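Putative xanthine dehydrogenase YAGS fad-binding subunit (Escherichia coli, PDB 5G5G) probably serves as the molybdenum-cofactor-binding subunit of a periplasmic aldehyde oxidase, holding pterin cytosine dinucleotide and a dioxothiomolybdenum centre. Local coordinates at residues 206-211 with 231-236; 449-454 with 517-522; 460-465 with 498-503. One frame throughout, in Å; residues are numbered along the deposited sequence.

Interaction 1 of 3, residues 206-211 with 231-236; sequences LWTSNQ and VRIISP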
# COMPACT_ATOMS: atom_id res chain seq x y z
N LEU C 206 -4.39 -24.15 -11.13
CA LEU C 206 -3.65 -23.10 -10.43
C LEU C 206 -4.66 -22.19 -9.76
O LEU C 206 -5.48 -21.55 -10.45
CB LEU C 206 -2.79 -22.28 -11.40
CG LEU C 206 -1.78 -21.37 -10.69
CD1 LEU C 206 -0.49 -22.14 -10.36
CD2 LEU C 206 -1.43 -20.14 -11.48
N TRP C 207 -4.57 -22.10 -8.44
CA TRP C 207 -5.28 -21.10 -7.67
C TRP C 207 -4.31 -19.95 -7.56
O TRP C 207 -3.12 -20.12 -7.20
CB TRP C 207 -5.59 -21.62 -6.28
CG TRP C 207 -6.64 -22.71 -6.24
CD1 TRP C 207 -7.94 -22.56 -5.92
CD2 TRP C 207 -6.47 -24.11 -6.52
NE1 TRP C 207 -8.60 -23.78 -5.95
CE2 TRP C 207 -7.72 -24.75 -6.31
CE3 TRP C 207 -5.35 -24.92 -6.87
CZ2 TRP C 207 -7.90 -26.15 -6.47
CZ3 TRP C 207 -5.56 -26.28 -7.08
CH2 TRP C 207 -6.80 -26.90 -6.86
N THR C 208 -4.77 -18.75 -7.87
CA THR C 208 -3.83 -17.64 -7.97
C THR C 208 -4.52 -16.32 -7.66
O THR C 208 -5.71 -16.30 -7.30
CB THR C 208 -3.17 -17.64 -9.40
OG1 THR C 208 -2.04 -16.75 -9.46
CG2 THR C 208 -4.20 -17.27 -10.44
N SER C 209 -3.74 -15.24 -7.77
CA SER C 209 -4.20 -13.88 -7.54
C SER C 209 -3.91 -13.12 -8.85
O SER C 209 -2.77 -12.81 -9.14
CB SER C 209 -3.47 -13.26 -6.33
OG SER C 209 -4.04 -12.00 -5.98
N ASN C 210 -4.94 -12.99 -9.70
CA ASN C 210 -4.72 -12.50 -11.05
C ASN C 210 -5.98 -11.77 -11.52
O ASN C 210 -7.07 -12.28 -11.34
CB ASN C 210 -4.34 -13.66 -11.98
CG ASN C 210 -3.76 -13.18 -13.30
OD1 ASN C 210 -4.44 -12.54 -14.07
ND2 ASN C 210 -2.47 -13.43 -13.53
N GLN C 211 -5.80 -10.63 -12.18
CA GLN C 211 -6.88 -9.79 -12.67
C GLN C 211 -7.49 -10.32 -13.99
O GLN C 211 -8.62 -9.91 -14.34
CB GLN C 211 -6.35 -8.37 -12.94
CG GLN C 211 -5.81 -7.63 -11.71
CD GLN C 211 -5.17 -6.28 -11.97
OE1 GLN C 211 -4.13 -5.94 -11.42
NE2 GLN C 211 -5.80 -5.51 -12.86
N VAL C 231 -5.00 -26.59 -18.64
CA VAL C 231 -4.76 -25.62 -17.54
C VAL C 231 -6.09 -25.01 -17.12
O VAL C 231 -6.87 -24.54 -17.97
CB VAL C 231 -3.84 -24.48 -17.97
CG1 VAL C 231 -3.69 -23.43 -16.84
CG2 VAL C 231 -2.48 -25.05 -18.36
N ARG C 232 -6.31 -24.97 -15.81
CA ARG C 232 -7.46 -24.36 -15.22
C ARG C 232 -6.90 -23.33 -14.23
O ARG C 232 -6.05 -23.64 -13.42
CB ARG C 232 -8.39 -25.33 -14.51
CG ARG C 232 -9.62 -24.67 -13.86
CD ARG C 232 -10.57 -25.69 -13.28
NE ARG C 232 -11.69 -25.09 -12.54
CZ ARG C 232 -12.59 -25.78 -11.86
NH1 ARG C 232 -12.53 -27.11 -11.71
NH2 ARG C 232 -13.58 -25.16 -11.26
N ILE C 233 -7.41 -22.09 -14.33
CA ILE C 233 -7.00 -21.01 -13.45
C ILE C 233 -8.20 -20.62 -12.56
O ILE C 233 -9.33 -20.43 -13.08
CB ILE C 233 -6.54 -19.78 -14.30
CG1 ILE C 233 -5.40 -20.10 -15.27
CG2 ILE C 233 -6.21 -18.60 -13.41
CD1 ILE C 233 -4.14 -20.63 -14.62
N ILE C 234 -7.93 -20.37 -11.27
CA ILE C 234 -8.94 -20.06 -10.28
C ILE C 234 -8.49 -18.86 -9.44
O ILE C 234 -7.41 -18.88 -8.90
CB ILE C 234 -9.19 -21.29 -9.35
CG1 ILE C 234 -9.65 -22.46 -10.21
CG2 ILE C 234 -10.15 -20.95 -8.25
CD1 ILE C 234 -9.79 -23.77 -9.48
N SER C 235 -9.26 -17.76 -9.49
CA SER C 235 -8.98 -16.58 -8.70
C SER C 235 -10.29 -15.81 -8.35
O SER C 235 -10.54 -14.72 -8.90
CB SER C 235 -7.99 -15.70 -9.49
OG SER C 235 -7.41 -14.75 -8.64
N PRO C 236 -11.12 -16.37 -7.46
CA PRO C 236 -12.42 -15.76 -7.16
C PRO C 236 -12.33 -14.54 -6.28
O PRO C 236 -13.22 -13.70 -6.31
CB PRO C 236 -13.21 -16.92 -6.49
CG PRO C 236 -12.13 -17.76 -5.84
CD PRO C 236 -10.99 -17.71 -6.83
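Ser235 OG takes part in two hydrogen bonds with 206-211, donating to Thr208 O at 2.7 Å and accepting from Asn210 N at 3.2 Å. With OG anti to its own backbone N (chi1 -164°), the hydroxyl is carried across to the 206-211 segment and continues the pairing of a beta-alpha-beta crossover, strand 203-208, helix 213-224, strand 231-234, past the last bridge. It sits above the plane of the Thr208 carbonyl, 45° out of it, and the short serine side chain can act as hydrogen-bond donor and acceptor at once.

Before it the strands pair in parallel register: Leu206 N donates to Arg232 O, Ile234 N to Leu206 O, and Thr208 N to Ile234 O at 2.8 Å. Beta-branched Ile233 and Ile234 suit the extended backbone. Ile233 and Leu206 lie side by side on the face toward helices 213-224 and 250-262. Beyond the strand, Gln211 NE2 hydrogen-bonds to an oxygen of the dioxothiomolybdenum ion, so the loop after the strand reaches the metal pocket.

On the other face Ile234 CG2 packs 3.6 Å from Trp207 CD1, and Ile234 CD1 makes a CH-pi contact over the five-membered ring of Trp207, 4.0 Å from its centroid.

Interaction 2 of 3, residues 449-454 with 517-522; sequences ARVHLE and SGVYAA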
# COMPACT_ATOMS: atom_id res chain seq x y z
N ALA C 449 -20.70 -14.52 -20.88
CA ALA C 449 -21.26 -15.01 -19.64
C ALA C 449 -22.26 -16.11 -19.90
O ALA C 449 -22.82 -16.24 -20.98
CB ALA C 449 -21.92 -13.86 -18.88
N ARG C 450 -22.45 -16.95 -18.90
CA ARG C 450 -23.48 -17.98 -18.91
C ARG C 450 -24.43 -17.62 -17.77
O ARG C 450 -23.98 -17.30 -16.67
CB ARG C 450 -22.82 -19.35 -18.69
CG ARG C 450 -23.75 -20.52 -18.71
CD ARG C 450 -23.01 -21.85 -18.96
NE ARG C 450 -21.84 -22.04 -18.11
CZ ARG C 450 -20.56 -22.23 -18.48
NH1 ARG C 450 -20.14 -22.25 -19.75
NH2 ARG C 450 -19.66 -22.40 -17.54
N VAL C 451 -25.72 -17.58 -18.05
CA VAL C 451 -26.74 -17.26 -17.04
C VAL C 451 -27.79 -18.36 -17.06
O VAL C 451 -28.26 -18.77 -18.12
CB VAL C 451 -27.40 -15.91 -17.30
CG1 VAL C 451 -28.38 -15.54 -16.17
CG2 VAL C 451 -26.35 -14.84 -17.43
N HIS C 452 -28.12 -18.87 -15.88
CA HIS C 452 -29.11 -19.95 -15.73
C HIS C 452 -30.30 -19.49 -14.91
O HIS C 452 -30.11 -18.79 -13.87
CB HIS C 452 -28.57 -21.10 -14.95
CG HIS C 452 -27.23 -21.57 -15.38
ND1 HIS C 452 -27.07 -22.64 -16.24
CD2 HIS C 452 -25.99 -21.18 -15.03
CE1 HIS C 452 -25.79 -22.89 -16.40
NE2 HIS C 452 -25.11 -22.03 -15.67
N LEU C 453 -31.50 -19.83 -15.36
CA LEU C 453 -32.70 -19.71 -14.51
C LEU C 453 -32.91 -21.10 -13.93
O LEU C 453 -33.19 -22.06 -14.69
CB LEU C 453 -33.93 -19.27 -15.30
CG LEU C 453 -35.25 -19.18 -14.52
CD1 LEU C 453 -35.14 -18.11 -13.43
CD2 LEU C 453 -36.44 -18.88 -15.41
N GLU C 454 -32.77 -21.20 -12.62
CA GLU C 454 -32.86 -22.48 -11.89
C GLU C 454 -34.33 -22.86 -11.65
O GLU C 454 -35.21 -22.02 -11.70
CB GLU C 454 -32.09 -22.38 -10.55
CG GLU C 454 -30.64 -21.87 -10.63
CD GLU C 454 -29.67 -22.86 -11.29
OE1 GLU C 454 -30.06 -24.01 -11.58
OE2 GLU C 454 -28.49 -22.48 -11.50
N SER C 517 -22.25 -5.98 -19.79
CA SER C 517 -22.79 -6.09 -21.14
C SER C 517 -22.85 -7.54 -21.63
O SER C 517 -23.75 -7.90 -22.37
CB SER C 517 -22.05 -5.22 -22.15
OG SER C 517 -22.26 -3.84 -21.84
N GLY C 518 -21.88 -8.36 -21.26
CA GLY C 518 -21.98 -9.77 -21.67
C GLY C 518 -23.11 -10.46 -20.91
O GLY C 518 -23.79 -11.31 -21.45
N VAL C 519 -23.31 -10.09 -19.65
CA VAL C 519 -24.46 -10.62 -18.90
C VAL C 519 -25.76 -10.13 -19.54
O VAL C 519 -26.69 -10.94 -19.76
CB VAL C 519 -24.36 -10.26 -17.36
CG1 VAL C 519 -25.68 -10.57 -16.64
CG2 VAL C 519 -23.20 -10.97 -16.74
N TYR C 520 -25.80 -8.87 -19.95
CA TYR C 520 -26.92 -8.35 -20.73
C TYR C 520 -27.23 -9.25 -21.94
O TYR C 520 -28.38 -9.65 -22.17
CB TYR C 520 -26.64 -6.90 -21.18
CG TYR C 520 -27.73 -6.30 -22.02
CD1 TYR C 520 -27.82 -6.54 -23.40
CD2 TYR C 520 -28.74 -5.53 -21.42
CE1 TYR C 520 -28.84 -6.01 -24.16
CE2 TYR C 520 -29.76 -4.98 -22.18
CZ TYR C 520 -29.81 -5.23 -23.55
OH TYR C 520 -30.84 -4.69 -24.29
N ALA C 521 -26.18 -9.59 -22.69
CA ALA C 521 -26.35 -10.39 -23.90
C ALA C 521 -26.90 -11.76 -23.55
O ALA C 521 -27.85 -12.21 -24.19
CB ALA C 521 -25.03 -10.49 -24.62
N ALA C 522 -26.34 -12.38 -22.51
CA ALA C 522 -26.80 -13.71 -22.07
C ALA C 522 -28.26 -13.65 -21.56
O ALA C 522 -29.08 -14.49 -21.91
CB ALA C 522 -25.87 -14.33 -21.05
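Val451 and Ala522 meet through methyl groups, Val451 CG2 lying 3.7 Å from Ala522 CB, where helix 511-534 packs on one face of a mixed beta sheet. This is alpha/beta packing without a hydrogen bond across it: strand 449-453 and helix 517-522 run at 47° to each other, their axes 7.4 Å apart at the closest point.

The valine torsions decide which methyl does the work. Val451 carries CG1 anti to the backbone N (chi1 -175°), which leaves CG2 anti to the carbonyl carbon and turned to the helix. Val519 has the same staggering (chi1 169°), and both its branches take part: Val519 CG2 reaches Ala449 CB at 3.8 Å, whereas Val519 CG1 comes only loosely toward Val451 CG2, at 4.4 Å. Valine suits both places, since its branched, short side chain fits a strand and, on the helix, packs against helix 472-484, where Val519 touches Leu476, Thr479 and Ala480.

Small residues set the close approach. Gly518 has no side chain to hold the backbones apart, and its carbonyl oxygen lies 4.1 Å from Ala449 CB while accepting the helical bond from Ala522 N. Ala449 and Val451, two apart on the strand, both point toward the helix; Arg450, between them, points away and forms a salt bridge with Glu569. Val451 also touches Cys523 and Leu526 further along the helix. Ala522, one turn after Gly518, is short enough for its CB to rest 3.6 Å from the backbone oxygen of Ala449.

Interaction 3 of 3, residues 460-465 with 498-503; sequences TVETDM and SSFPVS
Glu462 lays its CB over one face of the Phe500 ring, a CH-pi contact with CB 4.0 Å from the ring centroid and 19° off the normal. Here the end of strand 459-462, within the mixed sheet of a molybdopterin cofactor-binding domain, meets the irregular loop that leads to helix 511-534. Phe500 CG is anti to its carbonyl carbon (chi1 -60°), which brings the ring against the strand; Thr463 O approaches its edge, 3.4 Å from Phe500 CD2. The glutamate suits the spot because its methylenes cover the ring while its carboxylate lies at only a shallow tilt to the ring plane, and its OE1 forms a salt bridge with Arg450 NE and a hydrogen bond with His452 NE2.

Past the strand, Asp464 ties the two segments together. Its backbone N donates to Pro501 O at 2.9 Å, and its CG lies between backbone N and carbonyl carbon (chi1 82°), folding the carboxylate back to the loop. Asp464 OD1 accepts from Ser503 OG, 2.6 Å away, nearly along the C-O axis, and from Ser503 N, 2.7 Å away, above the carboxylate plane. The other oxygen, OD2, accepts from a water that also donates to Ser503 O. An aspartate is short enough for both grips, and these donors would probably stabilise its negative charge.

Proline at 501 leaves its carbonyl to the Asp464 amide and rests its CD 3.6 Å from Glu462 O. Met465, which follows Asp464, touches the pterin cytosine dinucleotide, so the segment carries on to the cofactor. Serine at 503 is small enough for OG and its backbone N both to reach the aspartate, and Met465 CB packs 3.5 Å from Ser503 OG.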
# COMPACT_ATOMS: atom_id res chain seq x y z
N THR C 460 -28.36 -18.00 -11.74
CA THR C 460 -26.93 -18.24 -11.55
C THR C 460 -26.14 -17.58 -12.69
O THR C 460 -26.42 -17.85 -13.84
CB THR C 460 -26.61 -19.74 -11.51
OG1 THR C 460 -27.44 -20.36 -10.49
CG2 THR C 460 -25.16 -19.98 -11.21
N VAL C 461 -25.19 -16.74 -12.38
CA VAL C 461 -24.33 -16.10 -13.37
C VAL C 461 -22.93 -16.71 -13.25
O VAL C 461 -22.42 -16.78 -12.14
CB VAL C 461 -24.22 -14.60 -13.15
CG1 VAL C 461 -23.20 -13.97 -14.08
CG2 VAL C 461 -25.59 -13.94 -13.30
N GLU C 462 -22.37 -17.17 -14.37
CA GLU C 462 -20.98 -17.63 -14.41
C GLU C 462 -20.21 -16.84 -15.47
O GLU C 462 -20.62 -16.81 -16.63
CB GLU C 462 -20.90 -19.09 -14.77
CG GLU C 462 -21.60 -20.00 -13.75
CD GLU C 462 -21.94 -21.39 -14.24
OE1 GLU C 462 -22.26 -21.57 -15.45
OE2 GLU C 462 -21.96 -22.29 -13.40
N THR C 463 -19.08 -16.30 -15.08
CA THR C 463 -18.15 -15.68 -16.04
C THR C 463 -16.74 -15.65 -15.43
O THR C 463 -16.60 -15.59 -14.21
CB THR C 463 -18.66 -14.28 -16.44
OG1 THR C 463 -17.74 -13.68 -17.34
CG2 THR C 463 -18.89 -13.38 -15.19
N ASP C 464 -15.70 -15.67 -16.24
CA ASP C 464 -14.35 -15.63 -15.68
C ASP C 464 -13.88 -14.22 -15.24
O ASP C 464 -12.73 -14.02 -14.82
CB ASP C 464 -13.33 -16.27 -16.63
CG ASP C 464 -12.83 -15.33 -17.73
OD1 ASP C 464 -13.35 -14.18 -17.88
OD2 ASP C 464 -11.92 -15.75 -18.50
N MET C 465 -14.77 -13.25 -15.36
CA MET C 465 -14.49 -11.92 -14.80
C MET C 465 -14.05 -11.97 -13.36
O MET C 465 -14.49 -12.84 -12.61
CB MET C 465 -15.75 -11.05 -14.92
CG MET C 465 -15.56 -9.65 -14.44
SD MET C 465 -14.30 -8.75 -15.37
CE MET C 465 -14.29 -7.27 -14.42
N SER C 498 -11.43 -20.19 -15.05
CA SER C 498 -11.35 -20.43 -16.50
C SER C 498 -12.30 -21.51 -17.00
O SER C 498 -12.46 -21.68 -18.23
CB SER C 498 -9.91 -20.71 -16.96
OG SER C 498 -9.44 -21.92 -16.39
N SER C 499 -12.97 -22.22 -16.11
CA SER C 499 -14.05 -23.08 -16.57
C SER C 499 -15.33 -22.28 -16.98
O SER C 499 -16.20 -22.82 -17.63
CB SER C 499 -14.31 -24.23 -15.59
OG SER C 499 -14.99 -23.82 -14.44
N PHE C 500 -15.35 -20.97 -16.73
CA PHE C 500 -16.50 -20.14 -17.10
C PHE C 500 -16.22 -19.38 -18.38
O PHE C 500 -15.08 -19.29 -18.81
CB PHE C 500 -16.75 -19.11 -16.00
CG PHE C 500 -17.05 -19.70 -14.64
CD1 PHE C 500 -17.63 -20.98 -14.48
CD2 PHE C 500 -16.79 -18.93 -13.52
CE1 PHE C 500 -17.91 -21.49 -13.23
CE2 PHE C 500 -17.06 -19.45 -12.28
CZ PHE C 500 -17.61 -20.71 -12.12
N PRO C 501 -17.23 -18.74 -18.96
CA PRO C 501 -16.96 -18.05 -20.21
C PRO C 501 -15.98 -16.91 -20.11
O PRO C 501 -15.84 -16.29 -19.04
CB PRO C 501 -18.36 -17.50 -20.61
CG PRO C 501 -19.28 -18.54 -20.10
CD PRO C 501 -18.67 -18.96 -18.77
N VAL C 502 -15.29 -16.65 -21.21
CA VAL C 502 -14.27 -15.61 -21.25
C VAL C 502 -14.85 -14.19 -21.22
O VAL C 502 -15.61 -13.75 -22.14
CB VAL C 502 -13.37 -15.77 -22.50
CG1 VAL C 502 -12.33 -14.66 -22.58
CG2 VAL C 502 -12.68 -17.15 -22.46
N SER C 503 -14.54 -13.47 -20.15
CA SER C 503 -14.78 -12.03 -20.06
C SER C 503 -13.58 -11.20 -20.52
O SER C 503 -12.51 -11.75 -20.78
CB SER C 503 -15.09 -11.67 -18.60
OG SER C 503 -13.90 -11.60 -17.85
O HOH W 1 -10.65 -13.23 -18.84
O HOH W 2 -12.16 -18.38 -19.00

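From the N terminus, interaction 1 comes first, closing a 19-residue, mostly helical crossover before the other two begin. Interaction 2 opens at 449-454 and closes only at 517-522; interaction 3 lies wholly within that span, 460-465 meeting 498-503. Interactions 2 and 3 share a sheet, in which strands 447-453 and 459-462 are neighbours, and the Arg450-Glu462 pair joins them. Interaction 1 belongs to a different molybdopterin cofactor-binding domain, yet the loop of interaction 3 reaches it: Ser498 N probably hydrogen-bonds to Ile233 O on strand 231-234, outermost in its sheet within this chain. Interactions 1 and 2 do not touch, so interaction 3 bridges them.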